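PDB 1O1Y: conserved hypothetical protein TM1158 from Thermotoga maritima, which is probably a class I glutamine amidotransferase domain that releases ammonia from glutamine, the acceptor of that ammonia being unknown. Local coordinates for residues R14-R19 and E49-P54; D41-P46 and L79-Q84; Y58-L63 and E234-S239. All coordinates share one frame; numbering follows the deposited sequence.

In the fold
All three contacts belong to the parallel end of the central sheet in a flavodoxin-like fold, where strands 39-43, 14-18 and 60-63 lie in that order from the edge inward. Contacts 1 and 2 have their centres about 8 Å apart and alternate along the chain. Contact 3 opens after contact 1 closes and alternates with contact 2; its centre is about 13 Å from that of contact 1 and about 18 Å from that of contact 2. Contacts 1 and 2 join the sheet to loop 49-54 and helix 78-92, while contact 3 brings the C-terminal helix 211-237 to the opposite face. Asp-41 links all three, binding Arg-14, Arg-53 and Tyr-58.

Contact 1 (R14-R19 and E49-P54); sequences RVLAIR and EKLERP. With SO4 (sulfate ion), chain D; SO4 (sulfate ion), chain B.
Arg-14 sends CG anti to its backbone N (chi1 -174°) and bends about CG-CD (chi3 -74°), while Arg-53 keeps CG beside its N and runs extended from CG to NE; the two chains cross at about a right angle and end with one guanidinium lying flat on the other. The planes are 19° apart and the centres 3.6 Å. Arg-53 CZ sits above the middle of the Arg-14 group. The anions around the pair, two sulfates, Asp-41 and Glu-57, are likely to balance its charge. The sulfate of chain D, probably from the crystallisation liquor, meets the edge of Arg-14 as a fork: NH1 binds its O2 at 2.8 Å and NH2 its O3 at 2.8 Å, both nearly straight. The sulfate of chain B places O4 2.9 Å from Arg-14 NH2, with a weak bond from NE to the same oxygen. Asp-41 bridges the pair, its two oxygens salt-bridged to Arg-14 NH1 and Arg-53 NE, and Glu-57 takes Arg-53 NH1. Leu-16 CD2 meets Leu-51 CD2 at 3.7 Å. Strand 14-18 lies between strands 39-43 and 60-63, and loop 49-54 covers the sheet face bearing Leu-16, where Leu-51 also touches Leu-85 of helix 78-92.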
loop_
_atom_site.group_PDB
_atom_site.type_symbol
_atom_site.label_atom_id
_atom_site.label_comp_id
_atom_site.label_asym_id
_atom_site.label_seq_id
_atom_site.Cartn_x
_atom_site.Cartn_y
_atom_site.Cartn_z
ATOM N N ARG A 14 4.638 -17.613 -0.813
ATOM C CA ARG A 14 5.782 -16.696 -0.706
ATOM C C ARG A 14 5.371 -15.328 -1.232
ATOM O O ARG A 14 4.779 -15.213 -2.294
ATOM C CB ARG A 14 6.992 -17.224 -1.496
ATOM C CG ARG A 14 8.279 -16.404 -1.312
ATOM C CD ARG A 14 9.475 -16.933 -2.098
ATOM N NE ARG A 14 10.015 -18.152 -1.502
ATOM C CZ ARG A 14 10.862 -18.190 -0.464
ATOM N NH1 ARG A 14 11.349 -17.065 0.096
ATOM N NH2 ARG A 14 11.238 -19.362 0.007
ATOM N N VAL A 15 5.708 -14.278 -0.485
ATOM C CA VAL A 15 5.358 -12.928 -0.816
ATOM C C VAL A 15 6.644 -12.172 -1.231
ATOM O O VAL A 15 7.703 -12.366 -0.608
ATOM C CB VAL A 15 4.745 -12.198 0.377
ATOM C CG1 VAL A 15 4.293 -10.782 -0.009
ATOM C CG2 VAL A 15 3.539 -12.953 0.933
ATOM N N LEU A 16 6.538 -11.360 -2.264
ATOM C CA LEU A 16 7.553 -10.379 -2.641
ATOM C C LEU A 16 7.119 -9.023 -2.111
ATOM O O LEU A 16 6.049 -8.487 -2.479
ATOM C CB LEU A 16 7.652 -10.273 -4.166
ATOM C CG LEU A 16 8.702 -9.302 -4.676
ATOM C CD1 LEU A 16 10.113 -9.702 -4.220
ATOM C CD2 LEU A 16 8.656 -9.233 -6.207
ATOM N N ALA A 17 7.989 -8.427 -1.327
ATOM C CA ALA A 17 7.743 -7.120 -0.717
ATOM C C ALA A 17 8.738 -6.091 -1.307
ATOM O O ALA A 17 9.909 -6.062 -0.950
ATOM C CB ALA A 17 7.889 -7.204 0.802
ATOM N N ILE A 18 8.243 -5.265 -2.216
ATOM C CA ILE A 18 9.049 -4.264 -2.888
ATOM C C ILE A 18 8.983 -2.973 -2.046
ATOM O O ILE A 18 7.942 -2.357 -1.889
ATOM C CB ILE A 18 8.577 -4.004 -4.327
ATOM C CG1 ILE A 18 8.537 -5.324 -5.126
ATOM C CG2 ILE A 18 9.475 -2.970 -5.011
ATOM C CD1 ILE A 18 7.869 -5.180 -6.520
ATOM N N ARG A 19 10.126 -2.620 -1.510
ATOM C CA ARG A 19 10.261 -1.577 -0.505
ATOM C C ARG A 19 11.137 -0.403 -0.975
ATOM O O ARG A 19 12.238 -0.581 -1.488
ATOM C CB ARG A 19 10.853 -2.186 0.757
ATOM C CG ARG A 19 11.038 -1.121 1.916
ATOM C CD ARG A 19 11.349 -1.722 3.261
ATOM N NE ARG A 19 12.595 -2.506 3.211
ATOM C CZ ARG A 19 13.097 -3.218 4.217
ATOM N NH1 ARG A 19 12.590 -3.121 5.439
ATOM N NH2 ARG A 19 14.172 -3.969 4.025
ATOM N N GLU A 49 18.972 -3.736 -5.745
ATOM C CA GLU A 49 18.569 -5.131 -5.695
ATOM C C GLU A 49 17.649 -5.468 -6.868
ATOM O O GLU A 49 16.827 -4.662 -7.266
ATOM C CB GLU A 49 17.880 -5.450 -4.371
ATOM C CG GLU A 49 18.859 -5.500 -3.206
ATOM C CD GLU A 49 18.199 -5.873 -1.886
ATOM O OE1 GLU A 49 16.980 -6.246 -1.848
ATOM O OE2 GLU A 49 18.918 -5.795 -0.866
ATOM N N LYS A 50 17.840 -6.659 -7.422
ATOM C CA LYS A 50 16.936 -7.231 -8.422
ATOM C C LYS A 50 16.368 -8.532 -7.887
ATOM O O LYS A 50 16.851 -9.081 -6.889
ATOM C CB LYS A 50 17.666 -7.512 -9.733
ATOM C CG LYS A 50 18.501 -6.349 -10.248
ATOM C CD LYS A 50 17.648 -5.273 -10.845
ATOM C CE LYS A 50 18.516 -4.268 -11.628
ATOM N NZ LYS A 50 17.715 -3.496 -12.633
ATOM N N LEU A 51 15.358 -9.056 -8.575
ATOM C CA LEU A 51 14.693 -10.261 -8.100
ATOM C C LEU A 51 15.710 -11.353 -7.801
ATOM O O LEU A 51 16.626 -11.579 -8.597
ATOM C CB LEU A 51 13.770 -10.797 -9.182
ATOM C CG LEU A 51 12.504 -10.020 -9.432
ATOM C CD1 LEU A 51 11.848 -10.524 -10.691
ATOM C CD2 LEU A 51 11.585 -10.140 -8.232
ATOM N N GLU A 52 15.528 -12.022 -6.669
ATOM C CA GLU A 52 16.364 -13.156 -6.296
ATOM C C GLU A 52 15.725 -14.475 -6.776
ATOM O O GLU A 52 16.358 -15.530 -6.703
ATOM C CB GLU A 52 16.623 -13.160 -4.773
ATOM C CG GLU A 52 15.410 -13.441 -3.900
ATOM C CD GLU A 52 15.746 -13.418 -2.410
ATOM O OE1 GLU A 52 15.484 -12.381 -1.731
ATOM O OE2 GLU A 52 16.266 -14.449 -1.928
ATOM N N ARG A 53 14.477 -14.394 -7.234
ATOM C CA ARG A 53 13.700 -15.526 -7.775
ATOM C C ARG A 53 12.833 -15.031 -8.905
ATOM O O ARG A 53 12.414 -13.898 -8.851
ATOM C CB ARG A 53 12.699 -16.028 -6.717
ATOM C CG ARG A 53 13.314 -16.578 -5.493
ATOM C CD ARG A 53 12.330 -16.717 -4.330
ATOM N NE ARG A 53 13.074 -17.027 -3.106
ATOM C CZ ARG A 53 13.585 -18.220 -2.821
ATOM N NH1 ARG A 53 13.426 -19.224 -3.653
ATOM N NH2 ARG A 53 14.257 -18.409 -1.694
ATOM N N PRO A 54 12.428 -15.898 -9.835
ATOM C CA PRO A 54 11.435 -15.513 -10.842
ATOM C C PRO A 54 10.097 -15.152 -10.212
ATOM O O PRO A 54 9.698 -15.707 -9.172
ATOM C CB PRO A 54 11.278 -16.769 -11.696
ATOM C CG PRO A 54 12.444 -17.623 -11.380
ATOM C CD PRO A 54 12.886 -17.285 -10.025
HETATM S S SO4 D . 13.308 -18.456 3.013
HETATM O O1 SO4 D . 12.498 -18.584 4.213
HETATM O O2 SO4 D . 12.934 -17.189 2.405
HETATM O O3 SO4 D . 13.050 -19.598 2.149
HETATM O O4 SO4 D . 14.730 -18.406 3.286
HETATM S S SO4 B . 8.469 -21.681 -0.014
HETATM O O1 SO4 B . 8.988 -21.300 1.307
HETATM O O2 SO4 B . 7.245 -20.890 -0.252
HETATM O O3 SO4 B . 8.217 -23.118 -0.027
HETATM O O4 SO4 B . 9.499 -21.437 -1.022
#

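Contact 2 (D41-P46 and L79-Q84); sequences DYLDTP and LKYEFQ
Thr-45 OG1 donates a very short hydrogen bond, 2.5 Å, to Glu-82 OE2, tying the turn after edge strand 39-43 to helix 78-92 of the flavodoxin-like alpha/beta fold. The threonine holds OG1 between its backbone N and carbonyl carbon (chi1 51°), which aims the hydroxyl at the helix and leaves CG2 to rest 4.0 Å from Glu-82 CG. Glu-82 reaches across with its chain extended beyond CG. Next to this bond, the Tyr-81 ring presents its edge to the strand: CD2 lies 4.1 Å from Thr-45 CG2, and CE2 lies 4.3 Å from Leu-43 CD2, both methyls near the ring plane. In the second shell, His-20 NE2 is hydrogen-bonded to Glu-82 OE1, so both carboxylate oxygens of this buried side chain are engaged and its rotation is fixed. Ile-18 of strand 14-18 and Met-105 of helix 102-109 pack against the same glutamate. With an alanine here, Thr-45 OG1 and His-20 NE2 would probably both lose their acceptor inside the protein, and the hydroxyl would be likely to turn. The Tyr-81 ring is held from its far end, where OH is hydrogen-bonded to the backbone N of Leu-51.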
loop_
_atom_site.group_PDB
_atom_site.type_symbol
_atom_site.label_atom_id
_atom_site.label_comp_id
_atom_site.label_asym_id
_atom_site.label_seq_id
_atom_site.Cartn_x
_atom_site.Cartn_y
_atom_site.Cartn_z
ATOM N N ASP A 41 10.257 -12.201 0.834
ATOM C CA ASP A 41 11.524 -11.579 0.432
ATOM C C ASP A 41 11.289 -10.105 0.283
ATOM O O ASP A 41 10.359 -9.688 -0.433
ATOM C CB ASP A 41 11.983 -12.107 -0.934
ATOM C CG ASP A 41 12.232 -13.617 -0.952
ATOM O OD1 ASP A 41 12.638 -14.207 0.065
ATOM O OD2 ASP A 41 12.155 -14.278 -1.992
ATOM N N TYR A 42 12.088 -9.287 0.976
ATOM C CA TYR A 42 12.082 -7.866 0.663
ATOM C C TYR A 42 12.941 -7.671 -0.597
ATOM O O TYR A 42 14.019 -8.264 -0.750
ATOM C CB TYR A 42 12.682 -7.028 1.788
ATOM C CG TYR A 42 11.709 -6.679 2.892
ATOM C CD1 TYR A 42 11.779 -7.287 4.123
ATOM C CD2 TYR A 42 10.746 -5.685 2.699
ATOM C CE1 TYR A 42 10.920 -6.952 5.125
ATOM C CE2 TYR A 42 9.868 -5.356 3.682
ATOM C CZ TYR A 42 9.964 -5.963 4.905
ATOM O OH TYR A 42 9.084 -5.631 5.879
ATOM N N LEU A 43 12.473 -6.822 -1.474
ATOM C CA LEU A 43 13.260 -6.353 -2.628
ATOM C C LEU A 43 13.453 -4.835 -2.447
ATOM O O LEU A 43 12.519 -4.077 -2.586
ATOM C CB LEU A 43 12.561 -6.634 -3.936
ATOM C CG LEU A 43 13.346 -6.209 -5.188
ATOM C CD1 LEU A 43 14.615 -7.013 -5.366
ATOM C CD2 LEU A 43 12.444 -6.322 -6.406
ATOM N N ASP A 44 14.662 -4.440 -2.095
ATOM C CA ASP A 44 15.008 -3.034 -1.869
ATOM C C ASP A 44 15.676 -2.513 -3.123
ATOM O O ASP A 44 16.905 -2.500 -3.259
ATOM C CB ASP A 44 15.915 -2.887 -0.666
ATOM C CG ASP A 44 15.160 -3.150 0.628
ATOM O OD1 ASP A 44 15.391 -4.196 1.262
ATOM O OD2 ASP A 44 14.298 -2.368 1.037
ATOM N N THR A 45 14.834 -2.105 -4.056
ATOM C CA THR A 45 15.324 -1.671 -5.351
ATOM C C THR A 45 16.211 -0.427 -5.275
ATOM O O THR A 45 17.113 -0.320 -6.088
ATOM C CB THR A 45 14.188 -1.386 -6.334
ATOM O OG1 THR A 45 13.237 -0.525 -5.717
ATOM C CG2 THR A 45 13.413 -2.711 -6.646
ATOM N N PRO A 46 15.995 0.500 -4.338
ATOM C CA PRO A 46 16.916 1.653 -4.266
ATOM C C PRO A 46 18.319 1.268 -3.920
ATOM O O PRO A 46 19.256 2.032 -4.175
ATOM C CB PRO A 46 16.278 2.548 -3.198
ATOM C CG PRO A 46 14.882 2.138 -3.196
ATOM C CD PRO A 46 14.915 0.632 -3.345
ATOM N N LEU A 79 12.843 3.018 -10.191
ATOM C CA LEU A 79 11.438 2.990 -10.533
ATOM C C LEU A 79 11.202 2.400 -11.905
ATOM O O LEU A 79 10.173 1.737 -12.104
ATOM C CB LEU A 79 10.770 4.370 -10.445
ATOM C CG LEU A 79 10.707 5.109 -9.108
ATOM C CD1 LEU A 79 10.174 6.514 -9.287
ATOM C CD2 LEU A 79 9.895 4.330 -8.107
ATOM N N LYS A 80 12.110 2.603 -12.844
ATOM C CA LYS A 80 11.980 2.027 -14.167
ATOM C C LYS A 80 11.886 0.488 -14.091
ATOM O O LYS A 80 11.059 -0.124 -14.739
ATOM C CB LYS A 80 13.158 2.479 -15.050
ATOM C CG LYS A 80 13.032 2.057 -16.483
ATOM N N TYR A 81 12.749 -0.117 -13.282
ATOM C CA TYR A 81 12.716 -1.569 -13.058
ATOM C C TYR A 81 11.407 -2.017 -12.410
ATOM O O TYR A 81 10.816 -3.033 -12.789
ATOM C CB TYR A 81 13.903 -1.951 -12.173
ATOM C CG TYR A 81 14.000 -3.402 -11.842
ATOM C CD1 TYR A 81 14.160 -4.341 -12.833
ATOM C CD2 TYR A 81 13.922 -3.847 -10.528
ATOM C CE1 TYR A 81 14.275 -5.710 -12.513
ATOM C CE2 TYR A 81 14.013 -5.216 -10.211
ATOM C CZ TYR A 81 14.176 -6.129 -11.197
ATOM O OH TYR A 81 14.296 -7.484 -10.915
ATOM N N GLU A 82 10.955 -1.256 -11.419
ATOM C CA GLU A 82 9.700 -1.529 -10.758
ATOM C C GLU A 82 8.534 -1.452 -11.689
ATOM O O GLU A 82 7.674 -2.321 -11.655
ATOM C CB GLU A 82 9.467 -0.559 -9.616
ATOM C CG GLU A 82 10.459 -0.755 -8.483
ATOM C CD GLU A 82 10.170 0.148 -7.296
ATOM O OE1 GLU A 82 9.021 0.568 -7.126
ATOM O OE2 GLU A 82 11.113 0.424 -6.525
ATOM N N PHE A 83 8.486 -0.429 -12.537
ATOM C CA PHE A 83 7.408 -0.360 -13.550
ATOM C C PHE A 83 7.411 -1.597 -14.472
ATOM O O PHE A 83 6.340 -2.111 -14.828
ATOM C CB PHE A 83 7.518 0.930 -14.355
ATOM C CG PHE A 83 6.969 2.145 -13.631
ATOM C CD1 PHE A 83 7.787 3.234 -13.378
ATOM C CD2 PHE A 83 5.649 2.171 -13.160
ATOM C CE1 PHE A 83 7.305 4.331 -12.697
ATOM C CE2 PHE A 83 5.167 3.268 -12.497
ATOM C CZ PHE A 83 6.012 4.360 -12.250
ATOM N N GLN A 84 8.592 -2.078 -14.837
ATOM C CA GLN A 84 8.717 -3.270 -15.649
ATOM C C GLN A 84 8.145 -4.469 -14.899
ATOM O O GLN A 84 7.420 -5.310 -15.493
ATOM C CB GLN A 84 10.169 -3.557 -16.050
ATOM C CG GLN A 84 10.724 -2.528 -17.002
ATOM C CD GLN A 84 12.208 -2.693 -17.306
ATOM O OE1 GLN A 84 12.979 -3.198 -16.488
ATOM N NE2 GLN A 84 12.607 -2.236 -18.480
#

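Contact 3 (Y58-L63 and E234-S239); sequences YSLVVL and ERMVES. With SO4 (sulfate ion), chain F.
Two residues before Val-237, which packs on Leu-60, Arg-235 binds a sulfate, probably from the crystallisation liquor, through a straight hydrogen bond of 2.8 Å from NH1 to O4 (176°). Its NH2 takes O1 of the same ion, so the two bonds form a fork at the guanidinium edge, with the sulfur near its plane; Arg-138 also binds the ion, and Glu-139 is salt-bridged to Arg-235 NE. That polar side turns outward from the flavodoxin-like core, where the last turn of helix 211-237 lies against strand 60-63. The contact itself is apolar. In Leu-60 the CG branch lies opposite the backbone N (chi1 170°), which carries its branched end to the helix. Met-236, present as selenomethionine, bends at its last torsion (chi3 74°), bringing CE to 3.9 Å from Leu-60 CD1, and the two chains cross at about a right angle. Met-236 also reaches Leu-97 on strand 96-98, so it touches two neighbouring strands. On the other side, Val-61 packs on Ile-89 of helix 78-92, so strand 60-63 has a helix on either face here. Val-237 CG1 rests 4.0 Å from Leu-60 CB, while Ser-59 O lies 4.3 Å from Val-237 CG1.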
loop_
_atom_site.group_PDB
_atom_site.type_symbol
_atom_site.label_atom_id
_atom_site.label_comp_id
_atom_site.label_asym_id
_atom_site.label_seq_id
_atom_site.Cartn_x
_atom_site.Cartn_y
_atom_site.Cartn_z
ATOM N N TYR A 58 6.458 -16.296 -6.577
ATOM C CA TYR A 58 5.721 -15.522 -5.605
ATOM C C TYR A 58 4.208 -15.638 -5.811
ATOM O O TYR A 58 3.708 -15.565 -6.935
ATOM C CB TYR A 58 6.108 -14.039 -5.696
ATOM C CG TYR A 58 7.539 -13.822 -5.320
ATOM C CD1 TYR A 58 7.936 -13.880 -4.003
ATOM C CD2 TYR A 58 8.506 -13.571 -6.299
ATOM C CE1 TYR A 58 9.279 -13.702 -3.646
ATOM C CE2 TYR A 58 9.840 -13.375 -5.961
ATOM C CZ TYR A 58 10.220 -13.432 -4.635
ATOM O OH TYR A 58 11.535 -13.245 -4.319
ATOM N N SER A 59 3.484 -15.795 -4.709
ATOM C CA SER A 59 2.014 -15.863 -4.689
ATOM C C SER A 59 1.311 -14.524 -4.553
ATOM O O SER A 59 0.074 -14.423 -4.759
ATOM C CB SER A 59 1.573 -16.717 -3.491
ATOM O OG SER A 59 2.134 -17.992 -3.573
ATOM N N LEU A 60 2.083 -13.512 -4.141
ATOM C CA LEU A 60 1.593 -12.187 -3.888
ATOM C C LEU A 60 2.796 -11.257 -3.974
ATOM O O LEU A 60 3.880 -11.577 -3.503
ATOM C CB LEU A 60 1.001 -12.093 -2.478
ATOM C CG LEU A 60 0.640 -10.724 -1.948
ATOM C CD1 LEU A 60 -0.522 -10.105 -2.717
ATOM C CD2 LEU A 60 0.311 -10.835 -0.421
ATOM N N VAL A 61 2.565 -10.106 -4.555
ATOM C CA VAL A 61 3.537 -9.041 -4.580
ATOM C C VAL A 61 2.933 -7.847 -3.906
ATOM O O VAL A 61 1.841 -7.401 -4.271
ATOM C CB VAL A 61 3.956 -8.675 -6.018
ATOM C CG1 VAL A 61 4.970 -7.475 -5.987
ATOM C CG2 VAL A 61 4.557 -9.888 -6.720
ATOM N N VAL A 62 3.670 -7.280 -2.965
ATOM C CA VAL A 62 3.253 -6.042 -2.307
ATOM C C VAL A 62 4.231 -4.933 -2.690
ATOM O O VAL A 62 5.427 -5.086 -2.522
ATOM C CB VAL A 62 3.265 -6.222 -0.787
ATOM C CG1 VAL A 62 2.841 -4.935 -0.057
ATOM C CG2 VAL A 62 2.355 -7.340 -0.362
ATOM N N LEU A 63 3.701 -3.843 -3.224
ATOM C CA LEU A 63 4.505 -2.675 -3.543
ATOM C C LEU A 63 4.194 -1.549 -2.556
ATOM O O LEU A 63 3.111 -1.004 -2.542
ATOM C CB LEU A 63 4.230 -2.238 -4.960
ATOM C CG LEU A 63 5.045 -1.046 -5.493
ATOM C CD1 LEU A 63 6.516 -1.368 -5.498
ATOM C CD2 LEU A 63 4.614 -0.644 -6.881
ATOM N N GLU A 234 -5.812 -13.059 2.989
ATOM C CA GLU A 234 -6.274 -14.395 2.770
ATOM C C GLU A 234 -7.042 -14.504 1.462
ATOM O O GLU A 234 -6.908 -15.480 0.726
ATOM C CB GLU A 234 -7.150 -14.862 3.942
ATOM C CG GLU A 234 -6.350 -15.069 5.251
ATOM C CD GLU A 234 -7.262 -15.217 6.478
ATOM O OE1 GLU A 234 -6.765 -15.114 7.624
ATOM O OE2 GLU A 234 -8.467 -15.472 6.282
ATOM N N ARG A 235 -7.880 -13.525 1.199
ATOM C CA ARG A 235 -8.672 -13.541 -0.011
ATOM C C ARG A 235 -7.817 -13.347 -1.267
ATOM O O ARG A 235 -8.058 -13.983 -2.299
ATOM C CB ARG A 235 -9.749 -12.465 0.088
ATOM C CG ARG A 235 -10.980 -12.913 0.840
ATOM C CD ARG A 235 -11.893 -11.755 1.207
ATOM N NE ARG A 235 -12.996 -12.242 2.013
ATOM C CZ ARG A 235 -14.145 -12.686 1.534
ATOM N NH1 ARG A 235 -14.371 -12.788 0.237
ATOM N NH2 ARG A 235 -15.046 -13.154 2.395
HETATM N N MSE A 236 -6.798 -12.513 -1.166
HETATM C CA MSE A 236 -5.929 -12.249 -2.337
HETATM C C MSE A 236 -5.129 -13.464 -2.753
HETATM O O MSE A 236 -4.950 -13.679 -3.944
HETATM C CB MSE A 236 -4.996 -11.106 -2.096
HETATM C CG MSE A 236 -5.741 -9.784 -2.094
HETATM SE SE MSE A 236 -4.574 -8.274 -1.897
HETATM C CE MSE A 236 -3.848 -8.357 -3.789
ATOM N N VAL A 237 -4.669 -14.265 -1.794
ATOM C CA VAL A 237 -3.846 -15.443 -2.123
ATOM C C VAL A 237 -4.654 -16.730 -2.258
ATOM O O VAL A 237 -4.105 -17.786 -2.596
ATOM C CB VAL A 237 -2.703 -15.680 -1.091
ATOM C CG1 VAL A 237 -1.886 -14.444 -0.885
ATOM C CG2 VAL A 237 -3.260 -16.190 0.226
ATOM N N GLU A 238 -5.950 -16.676 -1.994
ATOM C CA GLU A 238 -6.780 -17.885 -1.893
ATOM C C GLU A 238 -6.766 -18.662 -3.189
ATOM O O GLU A 238 -6.904 -18.067 -4.281
ATOM C CB GLU A 238 -8.223 -17.527 -1.552
ATOM C CG GLU A 238 -9.121 -18.732 -1.390
ATOM C CD GLU A 238 -10.565 -18.344 -1.242
ATOM O OE1 GLU A 238 -10.838 -17.153 -0.833
ATOM O OE2 GLU A 238 -11.382 -19.244 -1.537
ATOM N N SER A 239 -6.597 -19.987 -3.040
ATOM C CA SER A 239 -6.529 -20.928 -4.147
ATOM C C SER A 239 -7.736 -21.890 -4.070
ATOM O O SER A 239 -7.676 -23.060 -4.478
ATOM C CB SER A 239 -5.188 -21.706 -4.114
ATOM O OG SER A 239 -5.092 -22.581 -2.994
ATOM O OXT SER A 239 -8.812 -21.519 -3.570
HETATM S S SO4 F . -17.757 -14.492 0.074
HETATM O O1 SO4 F . -17.644 -14.042 1.407
HETATM O O2 SO4 F . -19.114 -14.170 -0.350
HETATM O O3 SO4 F . -17.642 -15.907 -0.098
HETATM O O4 SO4 F . -16.772 -13.855 -0.712
#